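Local coordinates for exonuclease mut-7 homolog (Aedes aegypti, PDB 7JW2), which probably trims the 3' ends of Argonaute-bound microRNAs as a magnesium-dependent 3'-5' exoribonuclease, of which this chain is the exonuclease domain, at residues A[165-168]-A[169-172]. Numbering follows the deposited sequence.
Sequences KSNQ and FSNW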
loop_
_atom_site.group_PDB
_atom_site.type_symbol
_atom_site.label_atom_id
_atom_site.label_comp_id
_atom_site.label_asym_id
_atom_site.label_seq_id
_atom_site.Cartn_x
_atom_site.Cartn_y
_atom_site.Cartn_z
ATOM N N LYS A 165 13.651 -29.752 6.314
ATOM C CA LYS A 165 14.494 -28.659 6.777
ATOM C C LYS A 165 15.817 -28.564 6.027
ATOM O O LYS A 165 16.729 -27.872 6.490
ATOM C CB LYS A 165 14.780 -28.822 8.265
ATOM C CG LYS A 165 13.715 -28.250 9.167
ATOM C CD LYS A 165 14.058 -28.503 10.625
ATOM C CE LYS A 165 14.652 -29.885 10.826
ATOM N NZ LYS A 165 15.260 -30.032 12.175
ATOM N N SER A 166 15.945 -29.237 4.885
ATOM C CA SER A 166 17.242 -29.289 4.212
ATOM C C SER A 166 17.710 -27.917 3.737
ATOM O O SER A 166 18.911 -27.720 3.540
ATOM C CB SER A 166 17.187 -30.259 3.034
ATOM O OG SER A 166 16.326 -29.791 2.018
ATOM N N ASN A 167 16.805 -26.956 3.573
ATOM C CA ASN A 167 17.169 -25.618 3.125
ATOM C C ASN A 167 17.187 -24.593 4.258
ATOM O O ASN A 167 17.424 -23.407 4.004
ATOM C CB ASN A 167 16.226 -25.165 2.010
ATOM C CG ASN A 167 16.619 -25.737 0.665
ATOM O OD1 ASN A 167 17.537 -25.238 0.018
ATOM N ND2 ASN A 167 15.953 -26.810 0.252
ATOM N N GLN A 168 16.997 -25.037 5.501
ATOM C CA GLN A 168 16.987 -24.125 6.642
ATOM C C GLN A 168 18.265 -23.293 6.706
ATOM O O GLN A 168 18.222 -22.070 6.911
ATOM C CB GLN A 168 16.786 -24.927 7.934
ATOM C CG GLN A 168 16.900 -24.095 9.195
ATOM C CD GLN A 168 16.642 -24.898 10.463
ATOM O OE1 GLN A 168 16.589 -26.126 10.437
ATOM N NE2 GLN A 168 16.500 -24.199 11.581
ATOM N N PHE A 169 19.417 -23.940 6.528
ATOM C CA PHE A 169 20.716 -23.288 6.586
ATOM C C PHE A 169 21.354 -23.162 5.208
ATOM O O PHE A 169 22.584 -23.162 5.082
ATOM C CB PHE A 169 21.633 -24.038 7.549
ATOM C CG PHE A 169 21.101 -24.085 8.944
ATOM C CD1 PHE A 169 21.003 -22.928 9.690
ATOM C CD2 PHE A 169 20.657 -25.276 9.494
ATOM C CE1 PHE A 169 20.496 -22.956 10.975
ATOM C CE2 PHE A 169 20.153 -25.310 10.778
ATOM C CZ PHE A 169 20.074 -24.148 11.518
ATOM N N SER A 170 20.530 -23.077 4.168
ATOM C CA SER A 170 21.017 -22.818 2.821
ATOM C C SER A 170 21.544 -21.386 2.711
ATOM O O SER A 170 21.474 -20.583 3.651
ATOM C CB SER A 170 19.917 -23.074 1.803
ATOM O OG SER A 170 18.865 -22.131 1.986
ATOM N N ASN A 171 22.085 -21.051 1.537
ATOM C CA ASN A 171 22.703 -19.746 1.348
ATOM C C ASN A 171 21.606 -18.752 1.009
ATOM O O ASN A 171 21.260 -18.539 -0.154
ATOM C CB ASN A 171 23.765 -19.806 0.256
ATOM C CG ASN A 171 24.414 -18.472 0.029
ATOM O OD1 ASN A 171 24.092 -17.489 0.689
ATOM N ND2 ASN A 171 25.333 -18.423 -0.917
ATOM N N TRP A 172 21.053 -18.123 2.053
ATOM C CA TRP A 172 19.970 -17.164 1.848
ATOM C C TRP A 172 20.430 -15.847 1.230
ATOM O O TRP A 172 19.577 -15.013 0.887
ATOM C CB TRP A 172 19.254 -16.909 3.182
ATOM C CG TRP A 172 18.506 -18.125 3.654
ATOM C CD1 TRP A 172 18.854 -18.961 4.682
ATOM C CD2 TRP A 172 17.328 -18.677 3.065
ATOM N NE1 TRP A 172 17.948 -20.002 4.781
ATOM C CE2 TRP A 172 16.989 -19.837 3.813
ATOM C CE3 TRP A 172 16.495 -18.285 2.010
ATOM C CZ2 TRP A 172 15.886 -20.629 3.509
ATOM C CZ3 TRP A 172 15.372 -19.070 1.722
ATOM C CH2 TRP A 172 15.087 -20.232 2.466
#
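Gln168 and Phe169 run side by side and point the same way, the glutamine chain laid flat over one face of the phenyl ring. Its CG sits almost over the ring centre, 3.8 Å from the centroid of Phe169, a CH-pi contact. With CG swung opposite the backbone N and the chain extended beyond it, the glutamine carries its amide on across the ring rather than turning away. Amide and ring planes differ by 14°, with CD of Gln168 3.5 Å from CE2 of Phe169 and NE2 over toward CZ.

Two type I beta turns overlap here, Lys165 to Gln168 and Asn167 to Ser170, sharing Asn167 and Gln168, in the loop that leads from helix 151-159 to helix 179-205 of the RNase H-like exonuclease domain. The first is closed by the bond from Gln168 N to Lys165 O. In the second, Asn167 O takes two hydrogen bonds: Ser170 N at 3.1 Å, well above the carbonyl plane, and Ser170 OG at 2.8 Å, much closer to that plane. A chi1 of 66° places OG between the serine's own N and carbonyl carbon, where it reaches back to this oxygen and also bonds Gln181.

The indole of Trp172 folds back over the turn. Its NE1 gives a nearly straight bond (172°) to Gln168 O, 3.0 Å away; the oxygen lies in the indole plane, at its edge, but NE1 comes in from above the carbonyl plane. OG of Ser170 lies 3.4 Å above one face of the indole, toward its rim. Beside the serine, OD1 of Asn167 approaches Ser170 CB and is hydrogen-bonded by Arg178. Leu177 and Gln181 pack on the buried tryptophan.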